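Local coordinates for conserved domain protein (Porphyromonas gingivalis, PDB 3PNN), which probably acts as a glycosyltransferase, helping to form glycosidic linkages, and has an alpha/beta/alpha Rossmann-like fold, at residues S21-L25 against E62-I67; D37-D42 against Y298-F303; E78-E83 against M109-A113; C93-R97 against G240-S245; W218-Y224 against I249-V253. All coordinates share one frame; numbering follows the deposited sequence.

Contact 1: S21-L25 against E62-I67; sequences SLKQL and EFREKI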
# COMPACT_ATOMS: atom_id res chain seq x y z
N SER A 21 -0.39 11.40 19.14
CA SER A 21 -0.16 10.07 19.68
C SER A 21 -0.38 9.01 18.61
O SER A 21 -0.96 9.29 17.55
CB SER A 21 -1.08 9.82 20.88
OG SER A 21 -2.43 9.74 20.46
N LEU A 22 0.08 7.80 18.89
CA LEU A 22 -0.14 6.67 18.00
C LEU A 22 -1.55 6.13 18.26
O LEU A 22 -1.98 6.08 19.41
CB LEU A 22 0.90 5.60 18.32
CG LEU A 22 1.02 4.37 17.44
CD1 LEU A 22 1.54 4.76 16.06
CD2 LEU A 22 1.94 3.37 18.13
N LYS A 23 -2.26 5.73 17.21
CA LYS A 23 -3.57 5.11 17.43
C LYS A 23 -3.37 3.83 18.24
O LYS A 23 -2.30 3.22 18.17
CB LYS A 23 -4.23 4.74 16.10
CG LYS A 23 -4.79 5.90 15.28
CD LYS A 23 -5.04 5.42 13.84
CE LYS A 23 -5.67 6.51 12.97
NZ LYS A 23 -6.00 5.92 11.64
N GLN A 24 -4.39 3.43 19.00
CA GLN A 24 -4.35 2.15 19.70
C GLN A 24 -3.94 1.01 18.77
O GLN A 24 -4.53 0.83 17.70
CB GLN A 24 -5.72 1.85 20.32
CG GLN A 24 -6.10 2.78 21.45
CD GLN A 24 -5.26 2.55 22.69
OE1 GLN A 24 -4.90 1.41 23.00
NE2 GLN A 24 -4.93 3.63 23.41
N LEU A 25 -2.94 0.24 19.19
CA LEU A 25 -2.51 -0.92 18.42
C LEU A 25 -3.47 -2.07 18.62
O LEU A 25 -4.05 -2.22 19.69
CB LEU A 25 -1.09 -1.34 18.82
CG LEU A 25 -0.04 -0.27 18.50
CD1 LEU A 25 1.37 -0.77 18.78
CD2 LEU A 25 -0.17 0.18 17.06
N GLU A 62 6.04 7.56 20.09
CA GLU A 62 5.38 6.29 20.37
C GLU A 62 5.68 5.26 19.29
O GLU A 62 5.74 4.07 19.58
CB GLU A 62 3.88 6.48 20.57
CG GLU A 62 3.59 7.41 21.75
CD GLU A 62 2.15 7.38 22.25
OE1 GLU A 62 1.24 7.13 21.44
OE2 GLU A 62 1.94 7.61 23.46
N PHE A 63 5.87 5.71 18.06
CA PHE A 63 6.20 4.77 17.00
C PHE A 63 7.53 4.08 17.35
O PHE A 63 7.67 2.87 17.23
CB PHE A 63 6.29 5.44 15.62
CG PHE A 63 6.18 4.47 14.47
CD1 PHE A 63 4.94 4.18 13.91
CD2 PHE A 63 7.32 3.85 13.95
CE1 PHE A 63 4.82 3.28 12.86
CE2 PHE A 63 7.21 2.94 12.89
CZ PHE A 63 5.96 2.66 12.34
N ARG A 64 8.50 4.88 17.78
CA ARG A 64 9.80 4.32 18.15
C ARG A 64 9.65 3.39 19.35
O ARG A 64 10.22 2.30 19.37
CB ARG A 64 10.80 5.44 18.46
CG ARG A 64 11.21 6.30 17.24
CD ARG A 64 12.16 7.42 17.69
NE ARG A 64 12.64 8.24 16.58
CZ ARG A 64 13.66 7.91 15.79
NH1 ARG A 64 14.28 6.76 15.98
NH2 ARG A 64 14.04 8.72 14.81
N GLU A 65 8.86 3.80 20.34
CA GLU A 65 8.71 3.01 21.57
C GLU A 65 7.98 1.69 21.36
O GLU A 65 8.39 0.65 21.89
CB GLU A 65 7.94 3.82 22.62
CG GLU A 65 8.68 4.99 23.21
CD GLU A 65 7.82 5.77 24.19
OE1 GLU A 65 6.66 5.35 24.44
OE2 GLU A 65 8.28 6.81 24.71
N LYS A 66 6.88 1.74 20.63
CA LYS A 66 5.96 0.61 20.57
C LYS A 66 6.13 -0.24 19.32
O LYS A 66 5.76 -1.41 19.31
CB LYS A 66 4.50 1.10 20.63
CG LYS A 66 4.06 1.68 21.99
CD LYS A 66 2.61 2.18 21.88
CE LYS A 66 1.92 2.28 23.24
NZ LYS A 66 2.55 3.31 24.10
N ILE A 67 6.66 0.33 18.25
CA ILE A 67 6.75 -0.41 16.99
C ILE A 67 8.18 -0.75 16.57
O ILE A 67 8.50 -1.92 16.32
CB ILE A 67 5.97 0.30 15.86
CG1 ILE A 67 4.48 0.38 16.25
CG2 ILE A 67 6.17 -0.42 14.51
CD1 ILE A 67 3.56 0.88 15.15
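L22 swings its CG anti to the backbone N (chi1 -173°), which sends its two methyls across to helix 60-71, while E62 leaves that helix with CG beside its own backbone N and an extended chain that brings the carboxylate back to the loop. There the L22 backbone N donates to E62 OE1 over 2.9 Å along a nearly straight path (167° at the hydrogen). The oxygen is approached on its anti side, with the donor 26° out of the carboxylate plane. OE1 also rests on L22 CB at 3.5 Å and S21 CB at 3.6 Å, so carbon flanks the hydrogen-bonded oxygen; the S21 hydroxyl is engaged with S17.

The two methyls of L22 have separate targets. CD1 meets the F63 ring at its edge, close to the ring plane, 4.1 Å from F63 CD1. CD2 lies 4.0 Å from K66 CD, the leucine running antiparallel beside the lysine's aliphatic chain, whose amine end turns off. L25 adds its CD1 methyl, which sits 4.1 Å from K66 CB and 4.2 Å from I67 CG1.

The 21-25 loop continues a glycine-rich segment after strand 7-11, reminiscent of the nucleotide-binding loop of sugar nucleotidyltransferases; K23 NZ bonds back to G14 O within it. M15 and F59 complete the surroundings of L22. On helix 60-71, F63 links L22 to the sheet, meeting F53 of strand 50-55 edge-to-face and packing on L79 of strand 77-81.

Contact 2: D37-D42 against Y298-F303; sequences DYSVYD and YPTKLF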
# COMPACT_ATOMS: atom_id res chain seq x y z
N ASP A 37 2.80 -6.59 11.87
CA ASP A 37 3.73 -7.64 12.28
C ASP A 37 3.74 -8.83 11.31
O ASP A 37 4.81 -9.36 10.99
CB ASP A 37 3.40 -8.16 13.68
CG ASP A 37 3.71 -7.15 14.79
OD1 ASP A 37 4.52 -6.22 14.57
OD2 ASP A 37 3.13 -7.30 15.89
N TYR A 38 2.56 -9.28 10.89
CA TYR A 38 2.50 -10.37 9.89
C TYR A 38 3.20 -9.96 8.59
O TYR A 38 3.93 -10.75 8.00
CB TYR A 38 1.06 -10.82 9.64
CG TYR A 38 0.54 -11.57 10.84
CD1 TYR A 38 0.72 -12.96 10.94
CD2 TYR A 38 -0.06 -10.90 11.90
CE1 TYR A 38 0.29 -13.65 12.07
CE2 TYR A 38 -0.50 -11.59 13.03
CZ TYR A 38 -0.32 -12.96 13.11
OH TYR A 38 -0.74 -13.65 14.24
N SER A 39 3.02 -8.71 8.17
CA SER A 39 3.68 -8.23 6.94
C SER A 39 5.19 -8.26 7.07
O SER A 39 5.90 -8.72 6.17
CB SER A 39 3.24 -6.81 6.58
OG SER A 39 1.90 -6.82 6.14
N VAL A 40 5.70 -7.76 8.20
CA VAL A 40 7.13 -7.71 8.42
C VAL A 40 7.70 -9.12 8.51
O VAL A 40 8.73 -9.42 7.91
CB VAL A 40 7.51 -6.87 9.66
CG1 VAL A 40 9.02 -6.98 9.95
CG2 VAL A 40 7.09 -5.41 9.44
N TYR A 41 7.03 -9.99 9.25
CA TYR A 41 7.45 -11.39 9.34
C TYR A 41 7.57 -12.02 7.95
O TYR A 41 8.56 -12.68 7.62
CB TYR A 41 6.46 -12.17 10.22
CG TYR A 41 6.91 -13.57 10.59
CD1 TYR A 41 7.70 -13.79 11.73
CD2 TYR A 41 6.56 -14.66 9.82
CE1 TYR A 41 8.11 -15.06 12.07
CE2 TYR A 41 6.98 -15.94 10.15
CZ TYR A 41 7.75 -16.13 11.28
OH TYR A 41 8.16 -17.40 11.62
N ASP A 42 6.54 -11.84 7.12
CA ASP A 42 6.57 -12.46 5.79
C ASP A 42 7.59 -11.78 4.88
O ASP A 42 8.22 -12.43 4.05
CB ASP A 42 5.17 -12.46 5.15
CG ASP A 42 4.28 -13.57 5.70
OD1 ASP A 42 4.83 -14.59 6.17
OD2 ASP A 42 3.05 -13.43 5.65
N TYR A 298 2.31 -19.61 10.68
CA TYR A 298 2.98 -18.64 11.54
C TYR A 298 3.14 -19.24 12.92
O TYR A 298 2.31 -20.04 13.34
CB TYR A 298 2.15 -17.34 11.70
CG TYR A 298 1.91 -16.64 10.39
CD1 TYR A 298 2.87 -15.79 9.85
CD2 TYR A 298 0.73 -16.83 9.69
CE1 TYR A 298 2.67 -15.16 8.63
CE2 TYR A 298 0.52 -16.21 8.47
CZ TYR A 298 1.48 -15.37 7.95
OH TYR A 298 1.27 -14.77 6.75
N PRO A 299 4.19 -18.82 13.65
CA PRO A 299 4.26 -19.17 15.07
C PRO A 299 3.22 -18.39 15.86
O PRO A 299 2.75 -17.35 15.39
CB PRO A 299 5.67 -18.72 15.47
CG PRO A 299 5.93 -17.57 14.56
CD PRO A 299 5.33 -17.99 13.24
N THR A 300 2.86 -18.86 17.05
CA THR A 300 1.87 -18.13 17.85
C THR A 300 2.29 -16.70 18.15
O THR A 300 1.49 -15.78 18.07
CB THR A 300 1.53 -18.85 19.16
OG1 THR A 300 0.95 -20.11 18.87
CG2 THR A 300 0.54 -18.01 19.98
N LYS A 301 3.56 -16.51 18.48
CA LYS A 301 4.09 -15.17 18.71
C LYS A 301 5.15 -14.85 17.67
O LYS A 301 6.13 -15.59 17.53
CB LYS A 301 4.69 -15.04 20.11
CG LYS A 301 3.68 -15.12 21.23
CD LYS A 301 4.32 -14.90 22.59
CE LYS A 301 3.30 -15.11 23.70
NZ LYS A 301 2.57 -16.40 23.52
N LEU A 302 4.97 -13.76 16.95
CA LEU A 302 5.88 -13.37 15.88
C LEU A 302 7.09 -12.60 16.41
O LEU A 302 8.23 -12.94 16.12
CB LEU A 302 5.16 -12.49 14.85
CG LEU A 302 3.90 -13.01 14.15
CD1 LEU A 302 3.39 -11.95 13.18
CD2 LEU A 302 4.17 -14.31 13.42
N PHE A 303 6.81 -11.55 17.19
CA PHE A 303 7.84 -10.68 17.74
C PHE A 303 7.65 -10.48 19.24
O PHE A 303 8.57 -10.07 19.95
CB PHE A 303 7.83 -9.33 17.02
CG PHE A 303 8.08 -9.44 15.54
CD1 PHE A 303 9.36 -9.66 15.05
CD2 PHE A 303 7.03 -9.34 14.64
CE1 PHE A 303 9.59 -9.77 13.69
CE2 PHE A 303 7.25 -9.45 13.28
CZ PHE A 303 8.53 -9.67 12.80
OXT PHE A 303 6.56 -10.72 19.78
O HOH W 1 -0.04 -13.14 17.00
O HOH W 2 0.19 -16.11 14.61
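Y38 turns the edge of its ring into the face of Y298: the planes stand 87° apart, the centroids are 4.9 Å apart, and Y38 CD1 lies above the centre of the Y298 ring. A face of Y38 carries L302, modelled in two conformers, one of which is described here. Its CD1 methyl is 3.5 Å from the centroid of the Y38 ring and almost exactly on the ring normal, a CH-pi contact. The other methyl, CD2, lies over a face of Y41, 4.1 Å from that ring's centroid but offset toward the rim. With chi1 at -57° and chi2 extended, the forked end of the leucine keys into two tyrosines one helical turn apart.

Y41 CD2 touches the edge of Y298, and P299 comes against the phenol end of Y41, with CD 3.3 Å from Y41 OH. At the far end of Y298 the hydroxyl donates to D42 OD2; the modelled 2.5 Å is very short, so its exact length is doubtful. R45 pairs with the other carboxylate oxygen, OD1. F303 points its ring edge at the helix backbone, its CE2 3.3 Å from D37 O and its CZ 3.9 Å from Y41 N. Two waters tie the Y38 hydroxyl to the tail, one reaching T300 O and the other P299 O.

The C-terminal tail thus runs back obliquely across helix 35-46, Y298 by D42 and F303 by D37. L289 of helix 282-294 also touches Y38, F132 of helix 129-140 reaches D42, and Y71, at the end of helix 60-71, meets F303 edge-to-face and bonds to D37.

Contact 3: E78-E83 against M109-A113; sequences ELVFQE and MGRDA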
# COMPACT_ATOMS: atom_id res chain seq x y z
N GLU A 78 14.32 2.05 9.10
CA GLU A 78 14.56 3.49 8.99
C GLU A 78 13.22 4.22 8.95
O GLU A 78 12.25 3.71 8.36
CB GLU A 78 15.39 3.82 7.74
CG GLU A 78 15.43 5.32 7.44
CD GLU A 78 16.60 5.76 6.56
OE1 GLU A 78 17.23 4.91 5.90
OE2 GLU A 78 16.88 6.98 6.54
N LEU A 79 13.17 5.39 9.57
CA LEU A 79 11.99 6.26 9.51
C LEU A 79 12.20 7.44 8.56
O LEU A 79 13.26 8.06 8.55
CB LEU A 79 11.65 6.82 10.89
CG LEU A 79 11.37 5.80 11.99
CD1 LEU A 79 11.06 6.52 13.31
CD2 LEU A 79 10.23 4.89 11.57
N VAL A 80 11.18 7.72 7.74
CA VAL A 80 11.10 8.98 7.00
C VAL A 80 9.79 9.66 7.37
O VAL A 80 8.90 9.02 7.93
CB VAL A 80 11.24 8.81 5.46
CG1 VAL A 80 12.59 8.18 5.13
CG2 VAL A 80 10.08 7.99 4.86
N PHE A 81 9.69 10.96 7.10
CA PHE A 81 8.59 11.74 7.67
C PHE A 81 7.78 12.49 6.62
O PHE A 81 8.32 13.26 5.83
CB PHE A 81 9.14 12.73 8.71
CG PHE A 81 9.81 12.05 9.86
CD1 PHE A 81 9.09 11.66 10.97
CD2 PHE A 81 11.17 11.74 9.79
CE1 PHE A 81 9.71 10.99 12.03
CE2 PHE A 81 11.80 11.08 10.83
CZ PHE A 81 11.06 10.71 11.95
N GLN A 82 6.46 12.30 6.64
CA GLN A 82 5.58 13.04 5.74
C GLN A 82 5.05 14.27 6.45
O GLN A 82 4.29 14.15 7.40
CB GLN A 82 4.39 12.17 5.30
CG GLN A 82 3.43 12.91 4.35
CD GLN A 82 2.11 12.18 4.12
OE1 GLN A 82 1.58 11.52 5.02
NE2 GLN A 82 1.56 12.31 2.91
N GLU A 83 5.47 15.45 5.98
CA GLU A 83 4.96 16.70 6.52
C GLU A 83 4.35 17.56 5.41
O GLU A 83 4.72 17.45 4.24
CB GLU A 83 6.06 17.47 7.27
CG GLU A 83 6.78 16.66 8.36
CD GLU A 83 5.85 16.14 9.47
OE1 GLU A 83 4.83 16.80 9.78
OE2 GLU A 83 6.16 15.07 10.05
N MSE A 109 8.52 10.72 0.25
CA MSE A 109 9.35 10.93 1.45
C MSE A 109 10.52 9.92 1.54
O MSE A 109 11.51 10.18 2.23
CB MSE A 109 8.50 10.87 2.72
CG MSE A 109 7.37 11.92 2.78
SE MSE A 109 7.94 13.78 2.71
CE MSE A 109 7.76 14.02 0.77
N GLY A 110 10.39 8.80 0.84
CA GLY A 110 11.42 7.77 0.85
C GLY A 110 12.53 7.94 -0.18
O GLY A 110 13.43 7.12 -0.28
N ARG A 111 12.48 9.04 -0.93
CA ARG A 111 13.34 9.19 -2.11
C ARG A 111 14.85 9.18 -1.83
O ARG A 111 15.62 8.67 -2.64
CB ARG A 111 12.95 10.45 -2.89
CG ARG A 111 14.07 11.46 -2.96
CD ARG A 111 14.02 12.22 -4.26
NE ARG A 111 13.07 13.31 -4.19
CZ ARG A 111 12.42 13.80 -5.24
NH1 ARG A 111 11.57 14.80 -5.09
NH2 ARG A 111 12.62 13.27 -6.44
N ASP A 112 15.28 9.75 -0.71
CA ASP A 112 16.72 9.75 -0.40
C ASP A 112 17.18 8.47 0.31
O ASP A 112 18.34 8.06 0.19
CB ASP A 112 17.09 10.99 0.43
CG ASP A 112 16.92 12.28 -0.35
OD1 ASP A 112 17.23 12.30 -1.57
OD2 ASP A 112 16.48 13.29 0.24
N ALA A 113 16.26 7.81 1.02
CA ALA A 113 16.59 6.63 1.80
C ALA A 113 16.59 5.35 0.95
O ALA A 113 17.27 4.40 1.29
CB ALA A 113 15.63 6.46 2.96
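V80 presses its isopropyl group onto M109, a selenomethionine, where the turn after helix 103-108 covers one face of strand 77-81 in the alpha/beta/alpha Rossmann-like fold. The first shell is mostly apolar, with one carbonyl oxygen, M109 O, set against V80. V80 CB stands 3.5 Å from M109 O, and its CG2 branch is 3.9 Å from M109 CB. The other branch, CG1, reaches toward the methyl of A113, 4.1 Å from its CB. Two residues earlier on the same strand, the extended side chain of E78 lays its carboxylate beside that same methyl, with OE1 3.7 Å from A113 CB. In M109, chi1 (-60°) puts CG 3.6 Å from Q82 CA, and the bend at chi2 then carries SE to the F81 carbonyl.

What holds these groups lies one shell out. Backbone bonds from V80 to F53 and I55 fix the strand against strand 50-55, and the E78 backbone is held by the same neighbour. Beyond the strand end, the extended Q82 side chain carries its amide away from M109, OE1 bonded to R56 and NE2 to H105, which sits in the helix leading to M109, so the amide links the two chain parts indirectly. E83 is fixed through OE2 to H57 N, and the F81 ring, on the other face of the strand, stacks on H57. On the turn, R111 is pinned by a salt bridge to E229.

The closest approach belongs to the selenium of the selenomethionine: M109 SE lies 3.2 Å from F81 O, which sits almost directly behind the SE-CE bond (CE-SE...O about 177°), consistent with a chalcogen-type contact of the substituted atom.

Contact 4: C93-R97 against G240-S245; sequences CPEGR and GQEPKS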
# COMPACT_ATOMS: atom_id res chain seq x y z
N CYS A 93 3.16 25.62 1.16
CA CYS A 93 1.90 25.04 1.62
C CYS A 93 0.88 26.14 1.92
O CYS A 93 1.16 27.03 2.72
CB CYS A 93 2.14 24.18 2.86
SG CYS A 93 0.69 23.30 3.42
N PRO A 94 -0.30 26.06 1.29
CA PRO A 94 -1.36 27.06 1.48
C PRO A 94 -1.69 27.28 2.96
O PRO A 94 -1.52 26.37 3.78
CB PRO A 94 -2.56 26.44 0.76
CG PRO A 94 -1.95 25.55 -0.27
CD PRO A 94 -0.69 25.01 0.33
N GLU A 95 -2.18 28.47 3.28
CA GLU A 95 -2.45 28.85 4.67
C GLU A 95 -3.43 27.90 5.36
O GLU A 95 -3.20 27.47 6.49
CB GLU A 95 -2.99 30.29 4.73
CG GLU A 95 -3.14 30.83 6.14
CD GLU A 95 -1.80 30.96 6.85
OE1 GLU A 95 -0.86 31.53 6.26
OE2 GLU A 95 -1.70 30.48 8.00
N GLY A 96 -4.52 27.58 4.67
CA GLY A 96 -5.59 26.80 5.27
C GLY A 96 -5.44 25.29 5.20
O GLY A 96 -6.22 24.55 5.80
N ARG A 97 -4.43 24.82 4.46
CA ARG A 97 -4.24 23.39 4.25
C ARG A 97 -3.90 22.62 5.53
O ARG A 97 -2.98 22.98 6.26
CB ARG A 97 -3.17 23.14 3.18
CG ARG A 97 -2.97 21.67 2.85
CD ARG A 97 -3.94 21.19 1.78
NE ARG A 97 -3.95 19.73 1.70
CZ ARG A 97 -4.36 19.04 0.63
NH1 ARG A 97 -4.79 19.66 -0.46
NH2 ARG A 97 -4.33 17.71 0.67
N GLY A 240 -3.21 22.54 -6.08
CA GLY A 240 -2.47 22.86 -4.88
C GLY A 240 -3.20 23.78 -3.91
O GLY A 240 -2.94 23.75 -2.70
N GLN A 241 -4.10 24.61 -4.43
CA GLN A 241 -4.82 25.54 -3.57
C GLN A 241 -6.12 24.95 -3.03
O GLN A 241 -6.79 25.55 -2.20
CB GLN A 241 -5.10 26.86 -4.31
CG GLN A 241 -3.84 27.66 -4.61
CD GLN A 241 -3.05 28.00 -3.36
OE1 GLN A 241 -3.52 28.75 -2.50
NE2 GLN A 241 -1.85 27.45 -3.26
N GLU A 242 -6.48 23.76 -3.52
CA GLU A 242 -7.68 23.09 -3.04
C GLU A 242 -7.46 22.48 -1.65
O GLU A 242 -6.36 22.02 -1.32
CB GLU A 242 -8.14 22.04 -4.05
CG GLU A 242 -8.51 22.63 -5.41
CD GLU A 242 -8.69 21.57 -6.48
OE1 GLU A 242 -8.85 20.38 -6.12
OE2 GLU A 242 -8.67 21.93 -7.68
N PRO A 243 -8.52 22.49 -0.82
CA PRO A 243 -8.42 22.08 0.58
C PRO A 243 -8.26 20.57 0.76
O PRO A 243 -7.58 20.15 1.70
CB PRO A 243 -9.76 22.52 1.18
CG PRO A 243 -10.37 23.43 0.16
CD PRO A 243 -9.87 22.96 -1.15
N LYS A 244 -8.88 19.78 -0.11
CA LYS A 244 -8.93 18.33 0.09
C LYS A 244 -8.37 17.50 -1.07
O LYS A 244 -8.55 16.27 -1.11
CB LYS A 244 -10.36 17.90 0.42
CG LYS A 244 -11.02 18.78 1.48
CD LYS A 244 -12.44 18.35 1.80
CE LYS A 244 -12.48 17.26 2.85
NZ LYS A 244 -13.85 17.10 3.42
N SER A 245 -7.69 18.14 -2.00
CA SER A 245 -7.10 17.43 -3.13
C SER A 245 -6.02 16.46 -2.65
O SER A 245 -5.34 16.73 -1.66
CB SER A 245 -6.51 18.42 -4.14
OG SER A 245 -5.60 19.31 -3.51
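The two loops run in nearly the same direction where P94 faces Q241 and R97 faces P243, the latter pair of CA atoms only 5.7 Å apart. R97 carries most of the polar contact. A chi1 of -177° swings the arginine away from its own N and the chain then bends at chi2 (86°), which lays the guanidinium along the 240-245 loop. It grips S245 end-on with both terminal nitrogens: NH2 donates to S245 O at 2.7 Å, 163° at the hydrogen and nearly along the C=O axis, while NH1 donates to S245 OG at 3.2 Å. Both acceptors lie in the guanidinium plane. NH1 also makes a weak bond to E242 O at 3.0 Å, near the edge of the group, and P243 O sits over one face.

In the Rossmann-like fold this joins the connection between strand 77-81 and helix 103-108 to the turn linking helix 223-239 with helix 249-259. The arginine is further fixed from its own side, where NE donates to K99 O and W101 offers its ring in a cation-pi contact; the S245 hydroxyl also bonds to H239 O. Carbonyl oxygens round the guanidinium would be expected to stabilise its positive charge.

P94 makes the other touch, on W101 within its own loop and on G240 across the gap. Its CG lies 3.5 Å from Q241 NE2 and 3.2 Å from G240 O, a buried carbonyl oxygen with no polar partner in the model.

Contact 5: W218-Y224 against I249-V253; sequences WGFTPDY and IPFVV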
# COMPACT_ATOMS: atom_id res chain seq x y z
N TRP A 218 2.80 -2.62 -4.37
CA TRP A 218 3.49 -2.28 -5.62
C TRP A 218 4.96 -2.62 -5.53
O TRP A 218 5.51 -2.72 -4.43
CB TRP A 218 3.42 -0.77 -5.84
CG TRP A 218 2.05 -0.22 -5.91
CD1 TRP A 218 1.32 0.33 -4.89
CD2 TRP A 218 1.25 -0.13 -7.09
NE1 TRP A 218 0.10 0.75 -5.37
CE2 TRP A 218 0.03 0.47 -6.72
CE3 TRP A 218 1.44 -0.51 -8.42
CZ2 TRP A 218 -1.00 0.70 -7.63
CZ3 TRP A 218 0.42 -0.27 -9.34
CH2 TRP A 218 -0.78 0.32 -8.94
N GLY A 219 5.61 -2.76 -6.68
CA GLY A 219 7.06 -2.88 -6.75
C GLY A 219 7.61 -1.83 -7.71
O GLY A 219 7.19 -1.77 -8.87
N PHE A 220 8.55 -1.01 -7.24
CA PHE A 220 9.09 0.10 -8.04
C PHE A 220 10.62 0.08 -8.05
O PHE A 220 11.25 -0.64 -7.26
CB PHE A 220 8.64 1.46 -7.49
CG PHE A 220 7.13 1.70 -7.54
CD1 PHE A 220 6.45 1.72 -8.75
CD2 PHE A 220 6.42 1.95 -6.37
CE1 PHE A 220 5.08 1.96 -8.80
CE2 PHE A 220 5.05 2.19 -6.41
CZ PHE A 220 4.38 2.21 -7.63
N THR A 221 11.20 0.90 -8.93
CA THR A 221 12.62 1.21 -8.87
C THR A 221 12.72 2.71 -8.58
O THR A 221 11.74 3.42 -8.72
CB THR A 221 13.34 0.86 -10.20
OG1 THR A 221 12.58 1.36 -11.31
CG2 THR A 221 13.46 -0.66 -10.35
N PRO A 222 13.90 3.19 -8.18
CA PRO A 222 13.95 4.58 -7.67
C PRO A 222 13.61 5.67 -8.69
O PRO A 222 13.28 6.80 -8.27
CB PRO A 222 15.39 4.71 -7.15
CG PRO A 222 15.76 3.27 -6.75
CD PRO A 222 15.12 2.42 -7.84
N ASP A 223 13.66 5.38 -9.99
CA ASP A 223 13.24 6.39 -10.98
C ASP A 223 11.78 6.77 -10.74
O ASP A 223 11.33 7.82 -11.16
CB ASP A 223 13.41 5.87 -12.41
CG ASP A 223 12.93 4.44 -12.56
OD1 ASP A 223 11.83 4.22 -13.13
OD2 ASP A 223 13.65 3.53 -12.10
N TYR A 224 11.05 5.90 -10.06
CA TYR A 224 9.66 6.19 -9.74
C TYR A 224 9.55 7.47 -8.90
O TYR A 224 8.60 8.23 -9.04
CB TYR A 224 8.98 5.01 -9.01
CG TYR A 224 7.49 5.28 -8.77
CD1 TYR A 224 6.59 5.26 -9.83
CD2 TYR A 224 7.00 5.57 -7.50
CE1 TYR A 224 5.24 5.52 -9.64
CE2 TYR A 224 5.63 5.84 -7.29
CZ TYR A 224 4.77 5.79 -8.37
OH TYR A 224 3.43 6.05 -8.21
N ILE A 249 -1.19 7.11 -5.50
CA ILE A 249 -0.34 6.23 -6.30
C ILE A 249 -0.98 5.75 -7.62
O ILE A 249 -0.36 5.86 -8.70
CB ILE A 249 0.14 5.03 -5.47
CG1 ILE A 249 1.00 5.51 -4.30
CG2 ILE A 249 0.90 4.04 -6.36
CD1 ILE A 249 1.29 4.40 -3.29
N PRO A 250 -2.22 5.21 -7.56
CA PRO A 250 -2.88 4.73 -8.79
C PRO A 250 -2.97 5.80 -9.87
O PRO A 250 -2.83 5.48 -11.06
CB PRO A 250 -4.30 4.39 -8.32
CG PRO A 250 -4.21 4.22 -6.86
CD PRO A 250 -3.07 5.06 -6.37
N PHE A 251 -3.20 7.05 -9.47
CA PHE A 251 -3.26 8.14 -10.44
C PHE A 251 -1.95 8.30 -11.21
O PHE A 251 -1.95 8.42 -12.44
CB PHE A 251 -3.64 9.47 -9.78
CG PHE A 251 -3.45 10.66 -10.69
CD1 PHE A 251 -4.47 11.08 -11.52
CD2 PHE A 251 -2.24 11.34 -10.72
CE1 PHE A 251 -4.30 12.16 -12.36
CE2 PHE A 251 -2.06 12.42 -11.56
CZ PHE A 251 -3.09 12.83 -12.38
N VAL A 252 -0.85 8.35 -10.47
CA VAL A 252 0.48 8.47 -11.06
C VAL A 252 0.81 7.26 -11.93
O VAL A 252 1.28 7.41 -13.05
CB VAL A 252 1.55 8.59 -9.95
CG1 VAL A 252 2.95 8.44 -10.54
CG2 VAL A 252 1.39 9.91 -9.22
N VAL A 253 0.60 6.06 -11.40
CA VAL A 253 0.88 4.84 -12.15
C VAL A 253 0.06 4.82 -13.44
O VAL A 253 0.57 4.50 -14.52
CB VAL A 253 0.59 3.58 -11.32
CG1 VAL A 253 0.57 2.33 -12.21
CG2 VAL A 253 1.63 3.42 -10.19
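Y224 OH, which hydrogen-bonds to N104 ND2 of helix 103-108, is otherwise pressed into aliphatic groups of helix 249-259: it lies 3.4 Å from V252 CG1, 3.7 Å from I249 CG2 and 3.8 Å from V253 CG2. A trans chi1 (-175°) at Y224 carries the phenol from helix 223-239 across to those three residues.

W218 presents one face of its indole to the same helix. I249 CG2 sits over the five-membered ring, 3.8 Å from its centroid and 25° off the normal, and V253 CG2 is over the six-membered ring at 4.2 Å; both are CH-pi contacts, the two methyls side by side over one indole face. Between the indole and the phenol, F220 pushes its ring edge toward both aliphatic residues, its CZ 3.9 Å from V253 CG2. Y224 CD2 lies over the centre of one face of F220.

The three aromatic residues thus line up from strand 217-220 into the following helix, in the core where helix 249-259 packs on the Rossmann-like sheet; M151 of the neighbouring strand 148-155 also touches the indole. The polar ends bond to residues outside the two segments, W218 NE1 to N216 and Y224 OH to N104. The join between strand and helix therefore rests on methyl-to-ring dispersion, with the polar atoms bonding to residues beside it.

Contact 5 is a core contact, where methyls of one helix meet three aromatic rings. Contact 2, also buried but about 18 Å from the chain centre (centre to centre), mixes ring packing with a tyrosine-aspartate bond and waters. Contacts 1, 3 and 4 are only partly buried. Contact 1 ties a loop to a helix through a carboxylate, contact 4 loop to loop through an arginine, while contact 3 packs a turn on a strand without side-chain bonds between them. Contacts 1 and 3 touch through F63, R64 and L79; contacts 3 and 5 reach the same sheet; the 240-245 loop of contact 4 leads into helix 249-259, which contact 5 uses.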